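Local structure of acyl-CoA dehydrogenase (Geobacillus kaustophilus, 2PG0) at residues 86-90 against 210-214; 90-94 against 161-165; 96-100 against 247-251. The protein probably introduces a double bond at the alpha-beta position of thioester-bound acyl chains, as an FAD-dependent flavoenzyme of the acyl-CoA dehydrogenase family. One frame throughout, in Å; residues are numbered along the deposited sequence.

All three contacts use helix 89-105 or the short turn leading into it, and their first segments follow one another through that turn and the helix: 86-90, 90-94, 96-100. The partner segments come in the order 161-165, 210-214, 247-251, so contact 1 encloses contact 2, with Gly90 common to both, while contact 3 interleaves with each. Centres of contacts 1 and 2 lie about 8 Å apart and the two touch; those of contacts 2 and 3 are about 11 Å apart, those of 1 and 3 about 16 Å. One N-terminal helix thus meets two loops of the middle beta domain and then helix 237-273 of the C-terminal domain, joining all three domains beside the flavin.

Contact 1. Residues 86-90 against 210-214; sequences SSLVG and LHAQD
Ser87 OG accepts the backbone N-H of Ala212 at 2.9 Å (OG to N), through a bent bond with an N-H...O angle of 140°. The first torsion of Ser87, -73°, sets OG anti to the carbonyl carbon and beside its own N, which presents the oxygen to the middle of the type I turn Leu210-Gln213. Methylene and methyl meet tightly next to it, Ser87 CB to Ala212 CB at 3.4 Å. Leu210 reaches back with CD1 onto Ser86 CB, 3.6 Å away, while Gln213, its chain bent at chi2, lays CG against Val89 CG2 at 3.9 Å.

A water bridges the two segments: it donates to Ser87 O over 2.7 Å, accepts from Gln213 NE2 at 2.9 Å and takes a weak bond from Gly90 N. The second N-H of Gln213 NE2 goes to Asn163 OD1. The turn itself is closed by Gln213 N to Leu210 O, 3.0 Å, and Leu210 N is held by Asp361 OD1; Leu210 also packs on Tyr349 of the second subunit.

Polar groups buried where the N-terminal and middle domains meet are therefore paired with a hydroxyl, an amide and one water, which ties the turn to the 3-10 turn and the first residues of helix 89-105 by hydrogen bonds as well as by packing.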
ATOM      1  N   SER A  86       8.785  -5.810 -24.869  1.00 11.57           N
ATOM      2  CA  SER A  86       9.581  -4.650 -24.472  1.00 11.87           C
ATOM      3  C   SER A  86      10.957  -4.590 -25.128  1.00 11.85           C
ATOM      4  O   SER A  86      11.576  -3.531 -25.157  1.00 12.41           O
ATOM      5  CB  SER A  86       9.740  -4.633 -22.942  1.00 11.75           C
ATOM      6  OG  SER A  86       8.478  -4.615 -22.309  1.00 13.25           O
ATOM      7  N   SER A  87      11.451  -5.711 -25.651  1.00 12.36           N
ATOM      8  CA  SER A  87      12.746  -5.697 -26.343  1.00 12.58           C
ATOM      9  C   SER A  87      12.713  -4.875 -27.625  1.00 12.44           C
ATOM     10  O   SER A  87      13.757  -4.556 -28.189  1.00 13.44           O
ATOM     11  CB  SER A  87      13.259  -7.115 -26.608  1.00 12.64           C
ATOM     12  OG  SER A  87      13.721  -7.721 -25.407  1.00 13.16           O
ATOM     13  N   LEU A  88      11.512  -4.520 -28.069  1.00 12.52           N
ATOM     14  CA  LEU A  88      11.344  -3.692 -29.260  1.00 12.59           C
ATOM     15  C   LEU A  88      11.424  -2.178 -29.003  1.00 12.97           C
ATOM     16  O   LEU A  88      11.228  -1.373 -29.928  1.00 13.07           O
ATOM     17  CB  LEU A  88      10.044  -4.071 -29.968  1.00 12.01           C
ATOM     18  CG  LEU A  88      10.203  -5.371 -30.768  1.00 12.18           C
ATOM     19  CD1 LEU A  88       8.849  -6.014 -30.997  1.00 12.14           C
ATOM     20  CD2 LEU A  88      10.944  -5.150 -32.093  1.00 11.67           C
ATOM     21  N   VAL A  89      11.738  -1.799 -27.760  1.00 12.91           N
ATOM     22  CA  VAL A  89      11.829  -0.376 -27.377  1.00 13.59           C
ATOM     23  C   VAL A  89      12.856   0.422 -28.169  1.00 13.27           C
ATOM     24  O   VAL A  89      12.763   1.648 -28.238  1.00 13.64           O
ATOM     25  CB  VAL A  89      12.129  -0.176 -25.868  1.00 13.80           C
ATOM     26  CG1 VAL A  89      10.921  -0.588 -25.027  1.00 15.47           C
ATOM     27  CG2 VAL A  89      13.427  -0.890 -25.446  1.00 13.70           C
ATOM     28  N   GLY A  90      13.834  -0.275 -28.745  1.00 13.14           N
ATOM     29  CA  GLY A  90      14.872   0.361 -29.564  1.00 13.23           C
ATOM     30  C   GLY A  90      14.320   1.055 -30.793  1.00 13.52           C
ATOM     31  O   GLY A  90      14.907   2.027 -31.279  1.00 13.04           O
ATOM     32  N   LEU A 210      14.363  -7.655 -21.011  1.00 11.39           N
ATOM     33  CA  LEU A 210      14.632  -7.002 -22.299  1.00 12.17           C
ATOM     34  C   LEU A 210      15.749  -7.765 -23.015  1.00 11.78           C
ATOM     35  O   LEU A 210      16.673  -7.175 -23.570  1.00 11.62           O
ATOM     36  CB  LEU A 210      14.986  -5.512 -22.106  1.00 12.31           C
ATOM     37  CG  LEU A 210      13.860  -4.465 -22.111  1.00 13.86           C
ATOM     38  CD1 LEU A 210      12.823  -4.743 -21.037  1.00 14.85           C
ATOM     39  CD2 LEU A 210      14.410  -3.041 -21.947  1.00 14.00           C
ATOM     40  N   HIS A 211      15.638  -9.090 -22.997  1.00 11.94           N
ATOM     41  CA  HIS A 211      16.711  -9.974 -23.449  1.00 12.89           C
ATOM     42  C   HIS A 211      17.085  -9.810 -24.928  1.00 13.11           C
ATOM     43  O   HIS A 211      18.230 -10.061 -25.307  1.00 13.55           O
ATOM     44  CB  HIS A 211      16.382 -11.438 -23.136  1.00 12.99           C
ATOM     45  CG  HIS A 211      16.621 -11.825 -21.707  1.00 13.59           C
ATOM     46  ND1 HIS A 211      16.182 -13.021 -21.180  1.00 15.13           N
ATOM     47  CD2 HIS A 211      17.247 -11.175 -20.695  1.00 14.03           C
ATOM     48  CE1 HIS A 211      16.530 -13.093 -19.906  1.00 14.29           C
ATOM     49  NE2 HIS A 211      17.176 -11.984 -19.587  1.00 13.79           N
ATOM     50  N   ALA A 212      16.131  -9.378 -25.752  1.00 13.36           N
ATOM     51  CA  ALA A 212      16.407  -9.151 -27.176  1.00 13.36           C
ATOM     52  C   ALA A 212      16.875  -7.728 -27.509  1.00 13.59           C
ATOM     53  O   ALA A 212      17.162  -7.426 -28.665  1.00 13.46           O
ATOM     54  CB  ALA A 212      15.193  -9.551 -28.041  1.00 13.05           C
ATOM     55  N   GLN A 213      16.946  -6.857 -26.502  1.00 14.22           N
ATOM     56  CA  GLN A 213      17.481  -5.506 -26.685  1.00 14.45           C
ATOM     57  C   GLN A 213      18.997  -5.532 -26.503  1.00 14.69           C
ATOM     58  O   GLN A 213      19.494  -6.034 -25.489  1.00 14.67           O
ATOM     59  CB  GLN A 213      16.848  -4.524 -25.694  1.00 14.57           C
ATOM     60  CG  GLN A 213      16.393  -3.200 -26.318  1.00 14.86           C
ATOM     61  CD  GLN A 213      17.476  -2.525 -27.146  1.00 15.12           C
ATOM     62  OE1 GLN A 213      18.551  -2.194 -26.642  1.00 14.50           O
ATOM     63  NE2 GLN A 213      17.191  -2.314 -28.423  1.00 15.60           N
ATOM     64  N   ASP A 214      19.725  -5.004 -27.487  1.00 14.68           N
ATOM     65  CA  ASP A 214      21.194  -5.023 -27.471  1.00 15.28           C
ATOM     66  C   ASP A 214      21.774  -3.853 -26.667  1.00 15.54           C
ATOM     67  O   ASP A 214      22.342  -2.912 -27.227  1.00 16.63           O
ATOM     68  CB  ASP A 214      21.774  -5.034 -28.898  1.00 15.06           C
ATOM     69  CG  ASP A 214      21.217  -3.915 -29.775  1.00 15.30           C
ATOM     70  OD1 ASP A 214      19.981  -3.801 -29.909  1.00 16.33           O
ATOM     71  OD2 ASP A 214      22.025  -3.138 -30.327  1.00 14.65           O
TER
HETATM   72  O   HOH W   1      14.774  -2.893 -30.011  1.00 14.64           O

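Contact 2. Residues 90-94 against 161-165; sequences GIGLH and ITNGI. With FAD (flavin-adenine dinucleotide), chain C.
Leu93 rests its CD2 methyl on the methyl of Thr162, CD2 to CG2 at 3.7 Å, and the same CD2 lies 3.4 Å from Asn163 ND2. The Leu93 and Asn163 side chains run past one another in opposite directions. The amide of Asn163 reaches the helix backbone, where ND2 donates to Gly90 O across 3.1 Å, nearly straight at 171° and with the acceptor in the amide plane. Gly90 O also receives the helical bond from His94 N at 3.0 Å, and the two donors approach from opposite faces of the carbonyl plane. Since Gly90 has no side chain, Asn163 OD1 can come within 3.3 Å of its CA.

Thr162 faces two ways. Its first torsion, -61°, places CG2 anti to the backbone N, turned to the helix, and OG1 beside that N, so N-H and hydroxyl address the flavin together. Thr162 N donates to FAD O4 at 3.0 Å (166°), and OG1 donates to FAD N5, also at 3.0 Å. These bonds grip the N5/O4 edge, N5 being the hydride acceptor in this enzyme family.

ND2 of Asn163 also binds Thr125 O. The type II turn Ile161-Gly164, following strand 151-161, thus sits between helix 89-105 and the flavin, with Leu93 packing on Ile127 of strand 125-128 and Trp47 of helix 44-52 touching Asn163.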
ATOM      1  N   GLY A  90      13.834  -0.275 -28.745  1.00 13.14           N
ATOM      2  CA  GLY A  90      14.872   0.361 -29.564  1.00 13.23           C
ATOM      3  C   GLY A  90      14.320   1.055 -30.793  1.00 13.52           C
ATOM      4  O   GLY A  90      14.907   2.027 -31.279  1.00 13.04           O
ATOM      5  N   ILE A  91      13.182   0.568 -31.291  1.00 13.97           N
ATOM      6  CA  ILE A  91      12.523   1.208 -32.436  1.00 14.35           C
ATOM      7  C   ILE A  91      11.915   2.556 -32.052  1.00 14.14           C
ATOM      8  O   ILE A  91      12.167   3.560 -32.724  1.00 13.40           O
ATOM      9  CB  ILE A  91      11.485   0.286 -33.103  1.00 15.17           C
ATOM     10  CG1 ILE A  91      12.209  -0.883 -33.766  1.00 16.62           C
ATOM     11  CG2 ILE A  91      10.652   1.072 -34.135  1.00 15.49           C
ATOM     12  CD1 ILE A  91      11.356  -2.083 -34.015  1.00 20.79           C
ATOM     13  N   GLY A  92      11.125   2.572 -30.973  1.00 13.65           N
ATOM     14  CA  GLY A  92      10.574   3.816 -30.429  1.00 13.72           C
ATOM     15  C   GLY A  92      11.666   4.803 -30.058  1.00 13.93           C
ATOM     16  O   GLY A  92      11.507   6.008 -30.232  1.00 13.83           O
ATOM     17  N   LEU A  93      12.783   4.286 -29.549  1.00 14.02           N
ATOM     18  CA  LEU A  93      13.944   5.125 -29.237  1.00 14.40           C
ATOM     19  C   LEU A  93      14.494   5.806 -30.505  1.00 14.10           C
ATOM     20  O   LEU A  93      14.668   7.031 -30.543  1.00 13.80           O
ATOM     21  CB  LEU A  93      15.029   4.308 -28.517  1.00 14.74           C
ATOM     22  CG  LEU A  93      16.374   5.027 -28.355  1.00 16.27           C
ATOM     23  CD1 LEU A  93      16.424   5.790 -27.058  1.00 17.80           C
ATOM     24  CD2 LEU A  93      17.526   4.051 -28.443  1.00 18.41           C
ATOM     25  N   HIS A  94      14.733   5.008 -31.543  1.00 13.89           N
ATOM     26  CA  HIS A  94      15.168   5.519 -32.852  1.00 13.86           C
ATOM     27  C   HIS A  94      14.165   6.531 -33.414  1.00 13.53           C
ATOM     28  O   HIS A  94      14.538   7.657 -33.734  1.00 13.15           O
ATOM     29  CB  HIS A  94      15.400   4.341 -33.823  1.00 13.69           C
ATOM     30  CG  HIS A  94      15.686   4.741 -35.241  1.00 15.17           C
ATOM     31  ND1 HIS A  94      16.945   5.098 -35.679  1.00 16.00           N
ATOM     32  CD2 HIS A  94      14.883   4.793 -36.332  1.00 15.65           C
ATOM     33  CE1 HIS A  94      16.901   5.382 -36.969  1.00 16.32           C
ATOM     34  NE2 HIS A  94      15.662   5.198 -37.392  1.00 15.82           N
ATOM     35  N   ILE A 161      23.555   1.575 -22.889  1.00 13.74           N
ATOM     36  CA  ILE A 161      23.087   2.242 -24.107  1.00 12.95           C
ATOM     37  C   ILE A 161      22.174   1.331 -24.941  1.00 13.03           C
ATOM     38  O   ILE A 161      22.599   0.287 -25.438  1.00 13.40           O
ATOM     39  CB  ILE A 161      24.275   2.804 -24.956  1.00 12.87           C
ATOM     40  CG1 ILE A 161      25.122   3.779 -24.118  1.00 12.86           C
ATOM     41  CG2 ILE A 161      23.763   3.464 -26.269  1.00 12.21           C
ATOM     42  CD1 ILE A 161      24.327   4.819 -23.293  1.00 11.94           C
ATOM     43  N   THR A 162      20.915   1.737 -25.066  1.00 12.60           N
ATOM     44  CA  THR A 162      19.916   1.012 -25.868  1.00 12.86           C
ATOM     45  C   THR A 162      20.348   1.081 -27.345  1.00 12.74           C
ATOM     46  O   THR A 162      20.866   2.112 -27.783  1.00 12.68           O
ATOM     47  CB  THR A 162      18.519   1.628 -25.655  1.00 12.85           C
ATOM     48  OG1 THR A 162      18.158   1.511 -24.272  1.00 13.88           O
ATOM     49  CG2 THR A 162      17.450   0.920 -26.501  1.00 13.00           C
ATOM     50  N   ASN A 163      20.164  -0.012 -28.092  1.00 12.86           N
ATOM     51  CA  ASN A 163      20.693  -0.114 -29.477  1.00 13.32           C
ATOM     52  C   ASN A 163      22.222  -0.006 -29.494  1.00 13.91           C
ATOM     53  O   ASN A 163      22.818   0.408 -30.497  1.00 13.97           O
ATOM     54  CB  ASN A 163      20.102   0.976 -30.398  1.00 13.44           C
ATOM     55  CG  ASN A 163      18.591   0.859 -30.599  1.00 13.53           C
ATOM     56  OD1 ASN A 163      17.989  -0.194 -30.388  1.00 13.86           O
ATOM     57  ND2 ASN A 163      17.980   1.952 -31.041  1.00 14.23           N
ATOM     58  N   GLY A 164      22.855  -0.386 -28.387  1.00 14.14           N
ATOM     59  CA  GLY A 164      24.304  -0.224 -28.226  1.00 14.74           C
ATOM     60  C   GLY A 164      25.181  -0.955 -29.231  1.00 15.32           C
ATOM     61  O   GLY A 164      26.274  -0.491 -29.552  1.00 15.82           O
ATOM     62  N   ILE A 165      24.708  -2.104 -29.716  1.00 15.72           N
ATOM     63  CA  ILE A 165      25.431  -2.871 -30.736  1.00 16.31           C
ATOM     64  C   ILE A 165      25.067  -2.422 -32.157  1.00 16.39           C
ATOM     65  O   ILE A 165      25.959  -2.182 -32.973  1.00 16.43           O
ATOM     66  CB  ILE A 165      25.245  -4.407 -30.559  1.00 16.26           C
ATOM     67  CG1 ILE A 165      25.694  -4.859 -29.160  1.00 17.10           C
ATOM     68  CG2 ILE A 165      25.981  -5.204 -31.671  1.00 16.94           C
ATOM     69  CD1 ILE A 165      27.120  -4.441 -28.767  1.00 18.11           C
TER
HETATM   70  PA  FAD C 401      21.774   6.335  -9.926  1.00 16.28           P
HETATM   71  O1A FAD C 401      23.138   5.995  -9.404  1.00 16.08           O
HETATM   72  O2A FAD C 401      21.689   7.711 -10.538  1.00 15.14           O
HETATM   73  O5B FAD C 401      20.692   6.180  -8.735  1.00 15.35           O
HETATM   74  C5B FAD C 401      20.618   4.978  -7.984  1.00 17.28           C
HETATM   75  C4B FAD C 401      19.389   5.060  -7.076  1.00 17.60           C
HETATM   76  O4B FAD C 401      19.524   6.189  -6.226  1.00 18.70           O
HETATM   77  C3B FAD C 401      18.116   5.269  -7.894  1.00 17.89           C
HETATM   78  O3B FAD C 401      17.032   4.576  -7.314  1.00 19.40           O
HETATM   79  C2B FAD C 401      17.853   6.750  -7.767  1.00 18.21           C
HETATM   80  O2B FAD C 401      16.493   7.097  -7.956  1.00 18.29           O
HETATM   81  C1B FAD C 401      18.375   7.013  -6.354  1.00 18.42           C
HETATM   82  N9A FAD C 401      18.667   8.446  -6.174  1.00 19.15           N
HETATM   83  C8A FAD C 401      19.660   9.181  -6.775  1.00 19.14           C
HETATM   84  N7A FAD C 401      19.560  10.459  -6.352  1.00 18.84           N
HETATM   85  C5A FAD C 401      18.519  10.550  -5.493  1.00 19.24           C
HETATM   86  C6A FAD C 401      17.983  11.614  -4.777  1.00 19.20           C
HETATM   87  N6A FAD C 401      18.442  12.853  -4.977  1.00 20.03           N
HETATM   88  N1A FAD C 401      16.887  11.398  -3.965  1.00 19.34           N
HETATM   89  C2A FAD C 401      16.325  10.139  -3.852  1.00 19.38           C
HETATM   90  N3A FAD C 401      16.869   9.078  -4.556  1.00 18.46           N
HETATM   91  C4A FAD C 401      17.946   9.287  -5.370  1.00 19.67           C
HETATM   92  N1  FAD C 401      20.998   5.788 -20.512  1.00 18.09           N
HETATM   93  C2  FAD C 401      21.244   6.504 -21.670  1.00 18.90           C
HETATM   94  O2  FAD C 401      21.824   7.591 -21.602  1.00 18.51           O
HETATM   95  N3  FAD C 401      20.853   5.995 -22.901  1.00 18.29           N
HETATM   96  C4  FAD C 401      20.219   4.770 -22.974  1.00 18.71           C
HETATM   97  O4  FAD C 401      19.888   4.320 -24.073  1.00 18.17           O
HETATM   98  C4X FAD C 401      19.958   4.052 -21.802  1.00 18.78           C
HETATM   99  N5  FAD C 401      19.319   2.823 -21.860  1.00 19.05           N
HETATM  100  C5X FAD C 401      19.085   2.093 -20.709  1.00 18.40           C
HETATM  101  C6  FAD C 401      18.464   0.854 -20.807  1.00 18.25           C
HETATM  102  C7  FAD C 401      18.217   0.112 -19.655  1.00 18.35           C
HETATM  103  C7M FAD C 401      17.531  -1.216 -19.813  1.00 18.85           C
HETATM  104  C8  FAD C 401      18.601   0.619 -18.399  1.00 18.63           C
HETATM  105  C8M FAD C 401      18.367  -0.126 -17.114  1.00 18.79           C
HETATM  106  C9  FAD C 401      19.230   1.854 -18.309  1.00 18.35           C
HETATM  107  C9A FAD C 401      19.473   2.606 -19.463  1.00 18.58           C
HETATM  108  N10 FAD C 401      20.093   3.856 -19.392  1.00 18.76           N
HETATM  109  C10 FAD C 401      20.354   4.565 -20.561  1.00 18.31           C
HETATM  110  C1' FAD C 401      20.455   4.490 -18.066  1.00 17.78           C
HETATM  111  C2' FAD C 401      19.284   4.916 -17.163  1.00 18.76           C
HETATM  112  O2' FAD C 401      18.649   6.104 -17.589  1.00 19.27           O
HETATM  113  C3' FAD C 401      19.852   5.109 -15.761  1.00 17.65           C
HETATM  114  O3' FAD C 401      20.046   3.817 -15.225  1.00 16.65           O
HETATM  115  C4' FAD C 401      18.972   5.946 -14.821  1.00 18.20           C
HETATM  116  O4' FAD C 401      18.910   7.303 -15.221  1.00 19.08           O
HETATM  117  C5' FAD C 401      19.462   5.886 -13.373  1.00 18.24           C
HETATM  118  O5' FAD C 401      20.843   6.189 -13.291  1.00 18.52           O
HETATM  119  P   FAD C 401      21.815   5.180 -12.507  1.00 18.68           P
HETATM  120  O1P FAD C 401      21.634   3.774 -13.020  1.00 18.78           O
HETATM  121  O2P FAD C 401      23.239   5.647 -12.631  1.00 18.36           O
HETATM  122  O3P FAD C 401      21.308   5.200 -10.972  1.00 17.05           O

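Contact 3. Residues 96-100 against 247-251; sequences DIVTP and QERLV
Gln247 NE2 is held by two acceptors: Asp96 O of the facing helix, at 2.9 Å from NE2 with an N-H...O angle of 152°, and a water, also 2.9 Å from NE2. The setting is a near-antiparallel helix pair of the acyl-CoA dehydrogenase fold, in which helix 89-105 of the N-terminal domain lies against helix 237-273 of the C-terminal helical domain; the short axes are 9.9 Å apart at closest approach and 156° apart in direction.

The local backbone explains why Asp96 O takes a side-chain donor. The helix opens into a wider pi-type turn at 96-98 and is kinked at Pro100, which has no N-H to offer the carbonyl four residues earlier. Gln247 NE2 meets that oxygen in the carbonyl plane, on a lone pair. Its chain reaches across because CG is anti to the backbone N (chi1 -177°) and the chain stays extended beyond CG.

The water continues the link by donating to Asp96 OD1 over 2.7 Å. That carboxylate is also bound by Ser74 at OD1 and Asn78 at OD2, while the far end of the amide, Gln247 OE1, accepts from His312. A leucine in place of Gln247 would probably leave Asp96 O without this donor and the bridging water without one of its mates, as well as depriving His312 of its acceptor.

Alongside this polar link, Ile97 crosses the extended side chain of Glu248 at about a right angle, its CD1 3.9 Å from Glu248 CG. Val251 fills in on the next turn, CG2 to Asp96 CB at 4.0 Å. Further along the Glu248 chain, its OE1 lies 3.6 Å from the Ile97 CG2 methyl.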
ATOM      1  N   ASP A  96      11.396   8.147 -32.020  1.00 14.41           N
ATOM      2  CA  ASP A  96      10.748   9.201 -31.248  1.00 15.31           C
ATOM      3  C   ASP A  96      11.608   9.846 -30.167  1.00 15.12           C
ATOM      4  O   ASP A  96      11.209  10.843 -29.570  1.00 15.46           O
ATOM      5  CB  ASP A  96       9.437   8.663 -30.661  1.00 15.44           C
ATOM      6  CG  ASP A  96       8.495   8.156 -31.742  1.00 17.31           C
ATOM      7  OD1 ASP A  96       8.218   8.928 -32.694  1.00 18.55           O
ATOM      8  OD2 ASP A  96       8.061   6.986 -31.649  1.00 17.60           O
ATOM      9  N   ILE A  97      12.786   9.282 -29.930  1.00 15.09           N
ATOM     10  CA  ILE A  97      13.700   9.848 -28.946  1.00 15.65           C
ATOM     11  C   ILE A  97      14.943  10.444 -29.600  1.00 15.54           C
ATOM     12  O   ILE A  97      15.241  11.619 -29.384  1.00 15.80           O
ATOM     13  CB  ILE A  97      14.036   8.832 -27.819  1.00 16.10           C
ATOM     14  CG1 ILE A  97      12.764   8.536 -27.005  1.00 16.45           C
ATOM     15  CG2 ILE A  97      15.180   9.357 -26.907  1.00 15.97           C
ATOM     16  CD1 ILE A  97      12.783   7.233 -26.242  1.00 19.17           C
ATOM     17  N   VAL A  98      15.644   9.667 -30.424  1.00 15.45           N
ATOM     18  CA  VAL A  98      16.946  10.111 -30.932  1.00 15.30           C
ATOM     19  C   VAL A  98      16.847  10.940 -32.208  1.00 15.56           C
ATOM     20  O   VAL A  98      17.328  12.068 -32.254  1.00 15.31           O
ATOM     21  CB  VAL A  98      17.951   8.949 -31.151  1.00 15.36           C
ATOM     22  CG1 VAL A  98      19.316   9.510 -31.521  1.00 15.56           C
ATOM     23  CG2 VAL A  98      18.067   8.082 -29.912  1.00 15.71           C
ATOM     24  N   THR A  99      16.226  10.388 -33.247  1.00 15.77           N
ATOM     25  CA  THR A  99      16.178  11.097 -34.531  1.00 16.24           C
ATOM     26  C   THR A  99      15.552  12.503 -34.454  1.00 16.59           C
ATOM     27  O   THR A  99      15.998  13.388 -35.178  1.00 17.18           O
ATOM     28  CB  THR A  99      15.557  10.247 -35.670  1.00 15.82           C
ATOM     29  OG1 THR A  99      14.209   9.907 -35.340  1.00 17.49           O
ATOM     30  CG2 THR A  99      16.351   8.978 -35.864  1.00 15.27           C
ATOM     31  N   PRO A 100      14.531  12.724 -33.583  1.00 17.05           N
ATOM     32  CA  PRO A 100      14.108  14.115 -33.378  1.00 17.16           C
ATOM     33  C   PRO A 100      15.217  15.119 -33.011  1.00 17.33           C
ATOM     34  O   PRO A 100      15.075  16.302 -33.326  1.00 17.29           O
ATOM     35  CB  PRO A 100      13.085  14.004 -32.246  1.00 17.31           C
ATOM     36  CG  PRO A 100      12.477  12.663 -32.458  1.00 17.23           C
ATOM     37  CD  PRO A 100      13.666  11.799 -32.815  1.00 17.29           C
ATOM     38  N   GLN A 247       9.155  14.300 -24.407  1.00 18.86           N
ATOM     39  CA  GLN A 247       8.722  13.224 -25.306  1.00 17.72           C
ATOM     40  C   GLN A 247       9.258  11.855 -24.869  1.00 17.30           C
ATOM     41  O   GLN A 247       8.527  10.864 -24.919  1.00 16.18           O
ATOM     42  CB  GLN A 247       9.071  13.529 -26.772  1.00 17.54           C
ATOM     43  CG  GLN A 247       8.578  12.455 -27.757  1.00 16.85           C
ATOM     44  CD  GLN A 247       8.268  13.004 -29.139  1.00 16.51           C
ATOM     45  OE1 GLN A 247       7.509  13.968 -29.290  1.00 17.21           O
ATOM     46  NE2 GLN A 247       8.839  12.378 -30.161  1.00 15.72           N
ATOM     47  N   GLU A 248      10.524  11.803 -24.442  1.00 17.16           N
ATOM     48  CA  GLU A 248      11.136  10.547 -23.972  1.00 18.06           C
ATOM     49  C   GLU A 248      10.320   9.897 -22.839  1.00 16.72           C
ATOM     50  O   GLU A 248       9.974   8.709 -22.903  1.00 16.09           O
ATOM     51  CB  GLU A 248      12.596  10.759 -23.535  1.00 17.88           C
ATOM     52  CG  GLU A 248      13.299   9.460 -23.085  1.00 20.50           C
ATOM     53  CD  GLU A 248      14.806   9.610 -22.842  1.00 20.98           C
ATOM     54  OE1 GLU A 248      15.456  10.470 -23.480  1.00 25.11           O
ATOM     55  OE2 GLU A 248      15.349   8.841 -22.014  1.00 24.52           O
ATOM     56  N   ARG A 249      10.014  10.689 -21.815  1.00 16.23           N
ATOM     57  CA  ARG A 249       9.222  10.213 -20.683  1.00 15.75           C
ATOM     58  C   ARG A 249       7.805   9.799 -21.091  1.00 14.95           C
ATOM     59  O   ARG A 249       7.258   8.830 -20.552  1.00 14.57           O
ATOM     60  CB  ARG A 249       9.227  11.248 -19.552  1.00 15.91           C
ATOM     61  CG  ARG A 249      10.588  11.296 -18.869  1.00 17.67           C
ATOM     62  CD  ARG A 249      10.898  12.613 -18.186  1.00 20.95           C
ATOM     63  NE  ARG A 249      12.286  12.592 -17.719  1.00 22.88           N
ATOM     64  CZ  ARG A 249      12.968  13.655 -17.290  1.00 24.33           C
ATOM     65  NH1 ARG A 249      12.405  14.856 -17.270  1.00 23.65           N
ATOM     66  NH2 ARG A 249      14.228  13.508 -16.885  1.00 24.32           N
ATOM     67  N   LEU A 250       7.232  10.517 -22.056  1.00 14.55           N
ATOM     68  CA  LEU A 250       5.912  10.174 -22.583  1.00 14.01           C
ATOM     69  C   LEU A 250       5.931   8.811 -23.276  1.00 14.17           C
ATOM     70  O   LEU A 250       4.996   8.020 -23.126  1.00 13.34           O
ATOM     71  CB  LEU A 250       5.386  11.265 -23.531  1.00 14.28           C
ATOM     72  CG  LEU A 250       3.956  11.102 -24.082  1.00 14.23           C
ATOM     73  CD1 LEU A 250       2.929  10.838 -22.959  1.00 13.12           C
ATOM     74  CD2 LEU A 250       3.552  12.317 -24.915  1.00 13.92           C
ATOM     75  N   VAL A 251       6.992   8.549 -24.035  1.00 13.92           N
ATOM     76  CA  VAL A 251       7.142   7.271 -24.739  1.00 14.03           C
ATOM     77  C   VAL A 251       7.220   6.108 -23.747  1.00 13.70           C
ATOM     78  O   VAL A 251       6.550   5.087 -23.917  1.00 13.24           O
ATOM     79  CB  VAL A 251       8.366   7.309 -25.700  1.00 14.48           C
ATOM     80  CG1 VAL A 251       8.721   5.921 -26.204  1.00 14.72           C
ATOM     81  CG2 VAL A 251       8.071   8.255 -26.878  1.00 14.37           C
TER
HETATM   82  O   HOH W   2       8.525  11.638 -32.914  1.00 29.52           O